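Local coordinates for uncharacterized protein (Bacteroides thetaiotaomicron VPI-5482, PDB 2RLD) that is of unknown function but folds as a four-helix bundle of the 23S rRNA-intervening sequence protein family, assembles from five copies and binds calcium, at residues C[19-24]-C[98-103]; C[26-31]-C[90-95]; C[47-52]-C[74-79]; C[78-83]-C[103-108]. One frame throughout, in Å; residues are numbered along the deposited sequence.

Interaction 1 (C[19-24]-C[98-103])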
loop_
_atom_site.group_PDB
_atom_site.type_symbol
_atom_site.label_atom_id
_atom_site.label_comp_id
_atom_site.label_asym_id
_atom_site.label_seq_id
_atom_site.Cartn_x
_atom_site.Cartn_y
_atom_site.Cartn_z
ATOM N N ALA C 19 0.739 19.050 10.326
ATOM C CA ALA C 19 0.349 17.660 10.502
ATOM C C ALA C 19 -0.967 17.598 11.291
ATOM O O ALA C 19 -1.884 16.838 10.956
ATOM C CB ALA C 19 1.490 16.866 11.227
ATOM N N VAL C 20 -1.083 18.426 12.323
ATOM C CA VAL C 20 -2.283 18.416 13.154
ATOM C C VAL C 20 -3.516 18.898 12.315
ATOM O O VAL C 20 -4.610 18.314 12.369
ATOM C CB VAL C 20 -2.107 19.301 14.393
ATOM C CG1 VAL C 20 -3.464 19.510 15.090
ATOM C CG2 VAL C 20 -1.029 18.699 15.389
ATOM N N ARG C 21 -3.326 19.939 11.533
ATOM C CA ARG C 21 -4.380 20.412 10.658
ATOM C C ARG C 21 -4.769 19.312 9.659
ATOM O O ARG C 21 -5.955 19.126 9.365
ATOM C CB ARG C 21 -3.936 21.660 9.910
ATOM C CG ARG C 21 -3.686 22.866 10.824
ATOM C CD ARG C 21 -3.917 24.174 10.049
ATOM N NE ARG C 21 -5.328 24.407 9.743
ATOM C CZ ARG C 21 -5.763 25.343 8.897
ATOM N NH1 ARG C 21 -4.898 26.125 8.254
ATOM N NH2 ARG C 21 -7.059 25.475 8.664
ATOM N N ILE C 22 -3.779 18.583 9.140
ATOM C CA ILE C 22 -4.048 17.491 8.218
ATOM C C ILE C 22 -4.845 16.367 8.893
ATOM O O ILE C 22 -5.774 15.783 8.289
ATOM C CB ILE C 22 -2.740 17.007 7.558
ATOM C CG1 ILE C 22 -2.238 18.072 6.577
ATOM C CG2 ILE C 22 -2.954 15.615 6.879
ATOM C CD1 ILE C 22 -3.178 18.243 5.344
ATOM N N VAL C 23 -4.518 16.069 10.142
ATOM C CA VAL C 23 -5.325 15.104 10.899
ATOM C C VAL C 23 -6.772 15.569 11.012
ATOM O O VAL C 23 -7.720 14.784 10.823
ATOM C CB VAL C 23 -4.716 14.781 12.273
ATOM C CG1 VAL C 23 -5.653 13.973 13.146
ATOM C CG2 VAL C 23 -3.439 14.019 12.119
ATOM N N ASN C 24 -6.969 16.834 11.348
ATOM C CA ASN C 24 -8.340 17.367 11.417
ATOM C C ASN C 24 -9.086 17.317 10.086
ATOM O O ASN C 24 -10.296 17.000 10.040
ATOM C CB ASN C 24 -8.308 18.789 11.985
ATOM C CG ASN C 24 -8.009 18.821 13.475
ATOM O OD1 ASN C 24 -8.216 17.841 14.189
ATOM N ND2 ASN C 24 -7.537 19.971 13.955
ATOM N N GLU C 98 -8.052 27.596 1.065
ATOM C CA GLU C 98 -7.096 28.698 1.164
ATOM C C GLU C 98 -6.320 28.642 2.464
ATOM O O GLU C 98 -5.118 28.833 2.465
ATOM C CB GLU C 98 -7.781 30.051 0.991
ATOM C CG GLU C 98 -8.239 30.257 -0.443
ATOM C CD GLU C 98 -8.573 31.694 -0.787
ATOM O OE1 GLU C 98 -8.754 32.532 0.134
ATOM O OE2 GLU C 98 -8.661 31.977 -2.004
ATOM N N SER C 99 -7.017 28.369 3.562
ATOM C CA SER C 99 -6.398 28.316 4.875
ATOM C C SER C 99 -5.300 27.259 4.948
ATOM O O SER C 99 -4.192 27.548 5.385
ATOM C CB SER C 99 -7.473 28.044 5.932
ATOM O OG SER C 99 -6.940 28.130 7.239
ATOM N N ILE C 100 -5.611 26.047 4.499
ATOM C CA ILE C 100 -4.706 24.909 4.637
ATOM C C ILE C 100 -3.621 25.026 3.576
ATOM O O ILE C 100 -2.445 24.794 3.851
ATOM C CB ILE C 100 -5.454 23.547 4.524
ATOM C CG1 ILE C 100 -6.508 23.436 5.611
ATOM C CG2 ILE C 100 -4.486 22.395 4.644
ATOM C CD1 ILE C 100 -7.479 22.283 5.418
ATOM N N ASN C 101 -4.003 25.428 2.368
ATOM C CA ASN C 101 -3.021 25.527 1.290
ATOM C C ASN C 101 -1.978 26.617 1.537
ATOM O O ASN C 101 -0.819 26.459 1.172
ATOM C CB ASN C 101 -3.708 25.749 -0.059
ATOM C CG ASN C 101 -2.736 25.642 -1.224
ATOM O OD1 ASN C 101 -2.219 24.566 -1.512
ATOM N ND2 ASN C 101 -2.482 26.757 -1.891
ATOM N N ASN C 102 -2.391 27.716 2.154
ATOM C CA ASN C 102 -1.476 28.782 2.515
ATOM C C ASN C 102 -0.451 28.290 3.529
ATOM O O ASN C 102 0.714 28.640 3.434
ATOM C CB ASN C 102 -2.230 29.979 3.086
ATOM C CG ASN C 102 -2.924 30.797 2.014
ATOM O OD1 ASN C 102 -2.656 30.634 0.815
ATOM N ND2 ASN C 102 -3.832 31.675 2.437
ATOM N N ASP C 103 -0.879 27.464 4.482
ATOM C CA ASP C 103 0.066 26.877 5.439
ATOM C C ASP C 103 1.045 25.922 4.727
ATOM O O ASP C 103 2.246 25.854 5.069
ATOM C CB ASP C 103 -0.695 26.152 6.554
ATOM C CG ASP C 103 -1.367 27.099 7.534
ATOM O OD1 ASP C 103 -1.147 28.315 7.426
ATOM O OD2 ASP C 103 -2.082 26.620 8.455
#
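R21 stretches across to helix 94-116 and lays its guanidinium beside S99, I100 and D103. The S99 hydroxyl sits at the end of the group, near its plane, and is gripped by both terminal nitrogens: R21 NH1 and R21 NH2 each lie 3.0 Å from S99 OG. With OG anti to the backbone N (chi1 -174°), S99 turns its oxygen to where one small acceptor can serve two donors. R21 NH1 donates to D103 OD2 at 2.9 Å in a salt bridge that is in plane for the arginine, yet arrives from above the carboxylate, the two flat groups being turned 69° apart. A weak third bond runs from R21 NH1 to S99 O.

These residues join the first and last helices of a four-helix bundle, whose short axes here run roughly antiparallel, 149° between their directions, and approach to 11.0 Å. At that spacing the length of an arginine lets its charged end reach polar groups on the other helix. I100 covers one face of the guanidinium, with its CG1 3.7 Å from R21 NH2 and displaced toward the rim. I22 CD1 approaches I100 CG2 at 4.4 Å, a loose apolar touch; I100 also packs on F18, L25 and L83. D103 has been seen as a calcium ligand in a crystal structure of this protein; in this chain no calcium is bound to it.

Interaction 2 (C[26-31]-C[90-95])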
loop_
_atom_site.group_PDB
_atom_site.type_symbol
_atom_site.label_atom_id
_atom_site.label_comp_id
_atom_site.label_asym_id
_atom_site.label_seq_id
_atom_site.Cartn_x
_atom_site.Cartn_y
_atom_site.Cartn_z
ATOM N N TYR C 26 -8.514 15.161 7.708
ATOM C CA TYR C 26 -8.825 13.743 7.508
ATOM C C TYR C 26 -10.096 13.343 8.203
ATOM O O TYR C 26 -10.994 12.731 7.594
ATOM C CB TYR C 26 -7.664 12.880 7.971
ATOM C CG TYR C 26 -7.932 11.413 7.830
ATOM C CD1 TYR C 26 -7.814 10.793 6.606
ATOM C CD2 TYR C 26 -8.323 10.658 8.917
ATOM C CE1 TYR C 26 -8.078 9.468 6.455
ATOM C CE2 TYR C 26 -8.559 9.316 8.792
ATOM C CZ TYR C 26 -8.444 8.720 7.567
ATOM O OH TYR C 26 -8.691 7.373 7.413
ATOM N N LYS C 27 -10.217 13.720 9.469
ATOM C CA LYS C 27 -11.457 13.461 10.220
ATOM C C LYS C 27 -12.694 14.058 9.552
ATOM O O LYS C 27 -13.724 13.397 9.435
ATOM C CB LYS C 27 -11.325 14.005 11.644
ATOM C CG LYS C 27 -10.318 13.287 12.488
ATOM C CD LYS C 27 -10.076 14.042 13.784
ATOM C CE LYS C 27 -11.166 13.861 14.773
ATOM N NZ LYS C 27 -11.013 14.785 15.982
ATOM N N PHE C 28 -12.576 15.315 9.112
ATOM C CA PHE C 28 -13.640 15.998 8.391
ATOM C C PHE C 28 -14.053 15.219 7.162
ATOM O O PHE C 28 -15.242 14.940 6.983
ATOM C CB PHE C 28 -13.182 17.400 8.003
ATOM C CG PHE C 28 -14.142 18.124 7.107
ATOM C CD1 PHE C 28 -15.281 18.738 7.630
ATOM C CD2 PHE C 28 -13.903 18.217 5.763
ATOM C CE1 PHE C 28 -16.184 19.416 6.806
ATOM C CE2 PHE C 28 -14.816 18.911 4.924
ATOM C CZ PHE C 28 -15.946 19.514 5.473
ATOM N N LEU C 29 -13.071 14.832 6.342
ATOM C CA LEU C 29 -13.354 14.160 5.086
ATOM C C LEU C 29 -14.015 12.812 5.327
ATOM O O LEU C 29 -15.013 12.483 4.691
ATOM C CB LEU C 29 -12.090 13.994 4.248
ATOM C CG LEU C 29 -11.506 15.282 3.670
ATOM C CD1 LEU C 29 -10.122 14.982 3.105
ATOM C CD2 LEU C 29 -12.485 15.873 2.651
ATOM N N VAL C 30 -13.477 12.041 6.263
ATOM C CA VAL C 30 -14.019 10.711 6.507
ATOM C C VAL C 30 -15.379 10.775 7.208
ATOM O O VAL C 30 -16.331 10.142 6.761
ATOM C CB VAL C 30 -12.997 9.831 7.316
ATOM C CG1 VAL C 30 -13.648 8.542 7.705
ATOM C CG2 VAL C 30 -11.697 9.615 6.469
ATOM N N ASN C 31 -15.457 11.522 8.300
ATOM C CA ASN C 31 -16.640 11.494 9.175
ATOM C C ASN C 31 -17.806 12.310 8.638
ATOM O O ASN C 31 -18.973 11.865 8.714
ATOM C CB ASN C 31 -16.301 11.972 10.585
ATOM C CG ASN C 31 -15.330 11.053 11.289
ATOM O OD1 ASN C 31 -15.381 9.837 11.127
ATOM N ND2 ASN C 31 -14.433 11.634 12.063
ATOM N N GLU C 90 -15.254 19.823 -4.707
ATOM C CA GLU C 90 -16.220 20.328 -3.735
ATOM C C GLU C 90 -16.274 19.536 -2.421
ATOM O O GLU C 90 -17.262 19.618 -1.675
ATOM C CB GLU C 90 -17.601 20.489 -4.374
ATOM C CG GLU C 90 -17.568 21.432 -5.618
ATOM C CD GLU C 90 -18.889 21.517 -6.366
ATOM O OE1 GLU C 90 -19.932 21.147 -5.803
ATOM O OE2 GLU C 90 -18.867 21.963 -7.519
ATOM N N TYR C 91 -15.196 18.815 -2.130
ATOM C CA TYR C 91 -15.044 18.163 -0.822
ATOM C C TYR C 91 -14.658 19.122 0.295
ATOM O O TYR C 91 -14.940 18.857 1.454
ATOM C CB TYR C 91 -14.079 16.974 -0.897
ATOM C CG TYR C 91 -14.770 15.775 -1.477
ATOM C CD1 TYR C 91 -15.549 14.942 -0.668
ATOM C CD2 TYR C 91 -14.675 15.483 -2.825
ATOM C CE1 TYR C 91 -16.232 13.837 -1.213
ATOM C CE2 TYR C 91 -15.366 14.394 -3.392
ATOM C CZ TYR C 91 -16.124 13.570 -2.573
ATOM O OH TYR C 91 -16.756 12.470 -3.128
ATOM N N ILE C 92 -14.016 20.231 -0.049
ATOM C CA ILE C 92 -13.716 21.290 0.917
ATOM C C ILE C 92 -14.134 22.634 0.325
ATOM O O ILE C 92 -14.217 22.796 -0.919
ATOM C CB ILE C 92 -12.220 21.341 1.295
ATOM C CG1 ILE C 92 -11.336 21.557 0.048
ATOM C CG2 ILE C 92 -11.821 20.078 2.128
ATOM C CD1 ILE C 92 -9.876 21.755 0.396
ATOM N N THR C 93 -14.434 23.597 1.212
ATOM C CA THR C 93 -14.834 24.934 0.795
ATOM C C THR C 93 -13.615 25.727 0.355
ATOM O O THR C 93 -12.487 25.342 0.649
ATOM C CB THR C 93 -15.511 25.705 1.969
ATOM O OG1 THR C 93 -14.558 25.906 3.025
ATOM C CG2 THR C 93 -16.692 24.923 2.527
ATOM N N ARG C 94 -13.835 26.857 -0.311
ATOM C CA ARG C 94 -12.719 27.714 -0.714
ATOM C C ARG C 94 -11.982 28.223 0.519
ATOM O O ARG C 94 -10.761 28.340 0.512
ATOM C CB ARG C 94 -13.217 28.878 -1.587
ATOM C CG ARG C 94 -12.178 29.966 -1.888
ATOM C CD ARG C 94 -10.963 29.477 -2.660
ATOM N NE ARG C 94 -11.268 29.018 -4.015
ATOM C CZ ARG C 94 -10.352 28.766 -4.952
ATOM N NH1 ARG C 94 -9.056 28.936 -4.706
ATOM N NH2 ARG C 94 -10.732 28.351 -6.153
ATOM N N GLU C 95 -12.726 28.485 1.593
ATOM C CA GLU C 95 -12.141 28.930 2.871
ATOM C C GLU C 95 -11.225 27.888 3.462
ATOM O O GLU C 95 -10.117 28.201 3.936
ATOM C CB GLU C 95 -13.246 29.247 3.885
ATOM C CG GLU C 95 -12.748 29.804 5.198
ATOM C CD GLU C 95 -13.861 30.017 6.237
ATOM O OE1 GLU C 95 -15.052 29.740 5.947
ATOM O OE2 GLU C 95 -13.525 30.459 7.365
#
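F28 and L29, neighbours on helix 7-32, meet Y91 and I92 in the turn that leads into helix 94-116. From its CB, which already points toward that turn, F28 sends CG anti to the backbone N (chi1 173°), and the ring extends across the gap. Its CE2 comes to 3.5 Å from Y91 O, the carbonyl oxygen lying at the ring edge and in its plane, where the slightly positive aromatic C-H faces the oxygen. CZ stands farther from the same oxygen, at 4.2 Å. CE2 also meets I92 CG2 at 4.3 Å, obliquely.

L29 works beside it. Its CB does not face the turn, but the branched end comes nearer, and L29 CD2 packs against Y91 CB at 4.0 Å and I92 CG2 at 4.3 Å; the L29 and Y91 side chains cross at about a right angle. The branched, wholly apolar end of leucine suits this buried place, where it also packs on L86.

E90, at positive phi, is the C-prime residue of a Schellman motif that ends helix 62-88, and T93 is the N-cap of helix 94-116. Y91 O has a conventional partner too, the side-chain amide of Q33. Between the two segments the contact is apolar packing plus one aromatic edge at a carbonyl, and its hold probably comes mainly from shape and from the burial of L29 and I92.

Interaction 3 (C[47-52]-C[74-79]). With EDO (1,2-ethanediol), chain S.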
loop_
_atom_site.group_PDB
_atom_site.type_symbol
_atom_site.label_atom_id
_atom_site.label_comp_id
_atom_site.label_asym_id
_atom_site.label_seq_id
_atom_site.Cartn_x
_atom_site.Cartn_y
_atom_site.Cartn_z
ATOM N N THR C 47 1.170 14.568 6.678
ATOM C CA THR C 47 1.882 14.283 7.930
ATOM C C THR C 47 3.322 13.853 7.696
ATOM O O THR C 47 4.181 13.997 8.592
ATOM C CB THR C 47 1.130 13.199 8.789
ATOM O OG1 THR C 47 1.066 11.984 8.042
ATOM C CG2 THR C 47 -0.269 13.703 9.194
ATOM N N SER C 48 3.628 13.405 6.477
ATOM C CA SER C 48 4.983 12.948 6.129
ATOM C C SER C 48 5.956 14.120 5.934
ATOM O O SER C 48 7.171 13.932 6.011
ATOM C CB SER C 48 4.969 12.067 4.884
ATOM O OG SER C 48 4.288 10.830 5.119
ATOM N N ILE C 49 5.433 15.310 5.641
ATOM C CA ILE C 49 6.280 16.516 5.555
ATOM C C ILE C 49 7.097 16.629 6.866
ATOM O O ILE C 49 8.334 16.598 6.851
ATOM C CB ILE C 49 5.438 17.799 5.331
ATOM C CG1 ILE C 49 4.554 17.680 4.078
ATOM C CG2 ILE C 49 6.322 19.068 5.219
ATOM C CD1 ILE C 49 3.538 18.824 3.948
ATOM N N GLY C 50 6.404 16.670 8.011
ATOM C CA GLY C 50 7.089 16.806 9.325
ATOM C C GLY C 50 7.995 15.633 9.653
ATOM O O GLY C 50 9.071 15.814 10.241
ATOM N N ALA C 51 7.563 14.428 9.289
ATOM C CA ALA C 51 8.340 13.237 9.570
ATOM C C ALA C 51 9.717 13.282 8.851
ATOM O O ALA C 51 10.740 12.907 9.413
ATOM C CB ALA C 51 7.558 11.978 9.180
ATOM N N ASN C 52 9.736 13.739 7.618
ATOM C CA ASN C 52 10.990 13.850 6.900
ATOM C C ASN C 52 11.854 14.973 7.406
ATOM O O ASN C 52 13.089 14.849 7.396
ATOM C CB ASN C 52 10.738 14.014 5.402
ATOM C CG ASN C 52 10.433 12.691 4.752
ATOM O OD1 ASN C 52 11.365 11.923 4.471
ATOM N ND2 ASN C 52 9.145 12.401 4.520
ATOM N N LYS C 74 8.746 17.228 -1.476
ATOM C CA LYS C 74 7.961 16.358 -2.341
ATOM C C LYS C 74 6.599 16.125 -1.735
ATOM O O LYS C 74 5.551 16.180 -2.415
ATOM C CB LYS C 74 8.655 15.016 -2.491
ATOM C CG LYS C 74 7.921 14.017 -3.383
ATOM C CD LYS C 74 8.755 12.754 -3.598
ATOM C CE LYS C 74 8.811 11.849 -2.336
ATOM N NZ LYS C 74 7.536 11.078 -2.190
ATOM N N GLU C 75 6.630 15.825 -0.450
ATOM C CA GLU C 75 5.398 15.529 0.301
ATOM C C GLU C 75 4.496 16.774 0.387
ATOM O O GLU C 75 3.271 16.685 0.251
ATOM C CB GLU C 75 5.751 14.974 1.682
ATOM C CG GLU C 75 6.479 13.620 1.681
ATOM C CD GLU C 75 5.635 12.432 1.215
ATOM O OE1 GLU C 75 4.487 12.600 0.756
ATOM O OE2 GLU C 75 6.139 11.293 1.349
ATOM N N ALA C 76 5.095 17.943 0.565
ATOM C CA ALA C 76 4.355 19.218 0.527
ATOM C C ALA C 76 3.673 19.415 -0.832
ATOM O O ALA C 76 2.494 19.790 -0.898
ATOM C CB ALA C 76 5.294 20.380 0.831
ATOM N N ASN C 77 4.398 19.122 -1.905
ATOM C CA ASN C 77 3.831 19.259 -3.229
ATOM C C ASN C 77 2.731 18.267 -3.505
ATOM O O ASN C 77 1.695 18.643 -4.074
ATOM C CB ASN C 77 4.903 19.191 -4.290
ATOM C CG ASN C 77 5.526 20.524 -4.519
ATOM O OD1 ASN C 77 4.952 21.358 -5.224
ATOM N ND2 ASN C 77 6.678 20.764 -3.903
ATOM N N GLU C 78 2.900 17.025 -3.058
ATOM C CA GLU C 78 1.805 16.050 -3.233
ATOM C C GLU C 78 0.559 16.483 -2.457
ATOM O O GLU C 78 -0.573 16.381 -2.954
ATOM C CB GLU C 78 2.240 14.652 -2.807
ATOM C CG GLU C 78 1.181 13.632 -3.197
ATOM C CD GLU C 78 1.421 12.237 -2.689
ATOM O OE1 GLU C 78 2.594 11.877 -2.438
ATOM O OE2 GLU C 78 0.415 11.504 -2.553
ATOM N N THR C 79 0.774 16.987 -1.257
ATOM C CA THR C 79 -0.328 17.447 -0.401
ATOM C C THR C 79 -1.088 18.566 -1.129
ATOM O O THR C 79 -2.309 18.603 -1.110
ATOM C CB THR C 79 0.210 17.947 0.970
ATOM O OG1 THR C 79 0.884 16.875 1.655
ATOM C CG2 THR C 79 -0.921 18.484 1.852
HETATM C C1 EDO S . 5.337 9.439 8.456
HETATM O O1 EDO S . 5.831 9.877 7.177
HETATM C C2 EDO S . 4.118 10.270 8.850
HETATM O O2 EDO S . 3.044 10.097 7.900
HETATM O O HOH W 1 8.096 10.190 3.076
#
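I49 and S48 press against E75 and A76 where helices 38-57 and 62-88 run side by side. The apolar contacts centre on I49, whose CG1 lies 3.8 Å from E75 CB and whose CD1 reaches 3.5 Å from A76 CA. With CG1 anti to the carbonyl carbon (chi1 -56°), the isoleucine sends this branch over the backbone between E75 and A76, where alanine's single methyl suits a close approach. S48 CB rests 3.7 Å from E75 CD, so a small residue meets the glutamate, whose chain is bent at chi2 (-68°).

This is the second-to-third helix hairpin of the four-helix bundle, and its short axes are nearly antiparallel (172°) and 8.4 Å apart. F18 of helix 7-32 and I107 of helix 94-116 pack on I49, joining the pair to the other two helices.

Polar links between the segments pass through water: one molecule accepts from N52 ND2 and donates to E75 OE2, at 2.8 Å from each. N52 ND2 also bonds to S48 O in its own helix, so this carbonyl holds both the amide and the backbone N of N52, from opposite faces of its plane. E75 O is held likewise by T79 OG1 and T79 N. The S48 hydroxyl is bonded to R44 O one turn back, and a 1,2-ethanediol, probably from the crystallisation liquor, donates to it through both oxygens, EDO O1 at 2.7 Å from S48 OG; EDO O2 donates to T47 OG1 as well. K74 reaches E55 of a neighbouring subunit in a salt bridge.

Interaction 4 (C[78-83]-C[103-108])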
loop_
_atom_site.group_PDB
_atom_site.type_symbol
_atom_site.label_atom_id
_atom_site.label_comp_id
_atom_site.label_asym_id
_atom_site.label_seq_id
_atom_site.Cartn_x
_atom_site.Cartn_y
_atom_site.Cartn_z
ATOM N N GLU C 78 2.900 17.025 -3.058
ATOM C CA GLU C 78 1.805 16.050 -3.233
ATOM C C GLU C 78 0.559 16.483 -2.457
ATOM O O GLU C 78 -0.573 16.381 -2.954
ATOM C CB GLU C 78 2.240 14.652 -2.807
ATOM C CG GLU C 78 1.181 13.632 -3.197
ATOM C CD GLU C 78 1.421 12.237 -2.689
ATOM O OE1 GLU C 78 2.594 11.877 -2.438
ATOM O OE2 GLU C 78 0.415 11.504 -2.553
ATOM N N THR C 79 0.774 16.987 -1.257
ATOM C CA THR C 79 -0.328 17.447 -0.401
ATOM C C THR C 79 -1.088 18.566 -1.129
ATOM O O THR C 79 -2.309 18.603 -1.110
ATOM C CB THR C 79 0.210 17.947 0.970
ATOM O OG1 THR C 79 0.884 16.875 1.655
ATOM C CG2 THR C 79 -0.921 18.484 1.852
ATOM N N GLU C 80 -0.348 19.474 -1.748
ATOM C CA GLU C 80 -0.945 20.590 -2.517
ATOM C C GLU C 80 -1.786 20.072 -3.690
ATOM O O GLU C 80 -2.836 20.617 -4.006
ATOM C CB GLU C 80 0.166 21.572 -2.911
ATOM C CG GLU C 80 0.600 22.377 -1.660
ATOM C CD GLU C 80 2.082 22.703 -1.567
ATOM O OE1 GLU C 80 2.791 22.597 -2.591
ATOM O OE2 GLU C 80 2.530 23.048 -0.443
ATOM N N TYR C 81 -1.327 19.000 -4.318
ATOM C CA TYR C 81 -2.098 18.325 -5.366
ATOM C C TYR C 81 -3.422 17.844 -4.803
ATOM O O TYR C 81 -4.490 18.129 -5.356
ATOM C CB TYR C 81 -1.304 17.126 -5.917
ATOM C CG TYR C 81 -2.107 16.182 -6.832
ATOM C CD1 TYR C 81 -2.324 16.474 -8.162
ATOM C CD2 TYR C 81 -2.612 14.999 -6.335
ATOM C CE1 TYR C 81 -3.057 15.594 -8.985
ATOM C CE2 TYR C 81 -3.365 14.122 -7.129
ATOM C CZ TYR C 81 -3.589 14.435 -8.445
ATOM O OH TYR C 81 -4.284 13.532 -9.223
ATOM N N TRP C 82 -3.362 17.114 -3.693
ATOM C CA TRP C 82 -4.614 16.577 -3.117
ATOM C C TRP C 82 -5.542 17.714 -2.691
ATOM O O TRP C 82 -6.755 17.634 -2.915
ATOM C CB TRP C 82 -4.362 15.594 -1.941
ATOM C CG TRP C 82 -3.681 14.323 -2.382
ATOM C CD1 TRP C 82 -2.403 13.910 -2.077
ATOM C CD2 TRP C 82 -4.232 13.325 -3.244
ATOM N NE1 TRP C 82 -2.144 12.698 -2.702
ATOM C CE2 TRP C 82 -3.242 12.331 -3.430
ATOM C CE3 TRP C 82 -5.477 13.180 -3.890
ATOM C CZ2 TRP C 82 -3.453 11.215 -4.222
ATOM C CZ3 TRP C 82 -5.692 12.051 -4.650
ATOM C CH2 TRP C 82 -4.676 11.086 -4.822
ATOM N N LEU C 83 -4.984 18.796 -2.148
ATOM C CA LEU C 83 -5.835 19.920 -1.738
ATOM C C LEU C 83 -6.551 20.525 -2.951
ATOM O O LEU C 83 -7.725 20.897 -2.906
ATOM C CB LEU C 83 -5.007 20.980 -1.030
ATOM C CG LEU C 83 -4.536 20.634 0.382
ATOM C CD1 LEU C 83 -3.538 21.688 0.883
ATOM C CD2 LEU C 83 -5.738 20.466 1.378
ATOM N N ASP C 103 -0.879 27.464 4.482
ATOM C CA ASP C 103 0.066 26.877 5.439
ATOM C C ASP C 103 1.045 25.922 4.727
ATOM O O ASP C 103 2.246 25.854 5.069
ATOM C CB ASP C 103 -0.695 26.152 6.554
ATOM C CG ASP C 103 -1.367 27.099 7.534
ATOM O OD1 ASP C 103 -1.147 28.315 7.426
ATOM O OD2 ASP C 103 -2.082 26.620 8.455
ATOM N N SER C 104 0.524 25.156 3.772
ATOM C CA SER C 104 1.345 24.219 2.988
ATOM C C SER C 104 2.404 24.961 2.207
ATOM O O SER C 104 3.594 24.625 2.250
ATOM C CB SER C 104 0.477 23.371 2.054
ATOM O OG SER C 104 1.104 22.116 1.787
ATOM N N THR C 105 1.988 26.022 1.529
ATOM C CA THR C 105 2.892 26.703 0.625
ATOM C C THR C 105 3.939 27.517 1.407
ATOM O O THR C 105 5.073 27.719 0.940
ATOM C CB THR C 105 2.110 27.547 -0.403
ATOM O OG1 THR C 105 1.250 28.452 0.277
ATOM C CG2 THR C 105 1.256 26.648 -1.289
ATOM N N GLU C 106 3.577 27.960 2.610
ATOM C CA GLU C 106 4.556 28.564 3.521
ATOM C C GLU C 106 5.689 27.584 3.806
ATOM O O GLU C 106 6.838 27.978 3.880
ATOM C CB GLU C 106 3.878 28.996 4.826
ATOM C CG GLU C 106 4.812 29.537 5.883
ATOM C CD GLU C 106 4.082 29.947 7.164
ATOM O OE1 GLU C 106 3.044 29.323 7.509
ATOM O OE2 GLU C 106 4.544 30.906 7.822
ATOM N N ILE C 107 5.357 26.302 3.997
ATOM C CA ILE C 107 6.364 25.270 4.243
ATOM C C ILE C 107 7.232 25.033 3.006
ATOM O O ILE C 107 8.462 24.895 3.127
ATOM C CB ILE C 107 5.706 23.944 4.771
ATOM C CG1 ILE C 107 5.177 24.156 6.191
ATOM C CG2 ILE C 107 6.669 22.749 4.701
ATOM C CD1 ILE C 107 4.275 23.048 6.674
ATOM N N ASN C 108 6.611 25.004 1.824
ATOM C CA ASN C 108 7.368 24.937 0.570
ATOM C C ASN C 108 8.487 25.980 0.515
ATOM O O ASN C 108 9.637 25.685 0.182
ATOM C CB ASN C 108 6.463 25.203 -0.627
ATOM C CG ASN C 108 5.600 24.030 -0.990
ATOM O OD1 ASN C 108 5.125 23.308 -0.130
ATOM N ND2 ASN C 108 5.382 23.839 -2.295
#
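E80 of helix 62-88 drives its carboxylate against S104 and N108 of helix 94-116, and no other residue of the contact loses as much surface. Its CG lies anti to the carbonyl carbon, and the bend at chi2 (144°) brings CD over toward the neighbouring helix. There S104 OG donates to E80 OE2 at 2.8 Å, meeting the oxygen on its anti side and 24° out of the carboxylate plane. The aliphatic part of the glutamate also takes part, with E80 CG 3.5 Å from S104 OG.

S104, second in buried surface, suits this position because it is small enough for a buried helix face and still offers a proton to a buried acid. With OG anti to the backbone N, the hydroxyl is turned to the glutamate. Here the third and fourth helices of the bundle form an antiparallel hairpin, their short axes 157° apart in direction and 10.3 Å at closest approach, a distance that the reach of a glutamate suits. F18 of helix 7-32 packs on S104 from the core.

N108 approaches E80 tip to tip, amide and carboxylate planes turned against each other, one turn along the helix from S104. T105 adds a methyl, CG2, at 3.9 Å from E80 OE2, while its hydroxyl is bonded to N101 O and N102 O. R54 of a neighbouring subunit also packs on E80.

In the fold
From the N terminus, helix 7-32 enters two contacts in turn: 19-24 in interaction 1 and, two turns later, 26-31 in interaction 2, both closing on helix 94-116 or the turn before it. The second loop lies within the first, since 90-95 precedes 98-103. Helix 38-57 then meets helix 62-88 in interaction 3, a short hairpin enclosed by both. Interaction 4 begins on E78 and T79, the last residues of interaction 3, and joins helix 62-88 to helix 94-116, crossing interactions 1 and 2. Interactions 1, 3 and 4 touch one another, tying all four helices together; interaction 2 lies toward one end of the bundle and touches interaction 4 through I92 and L83.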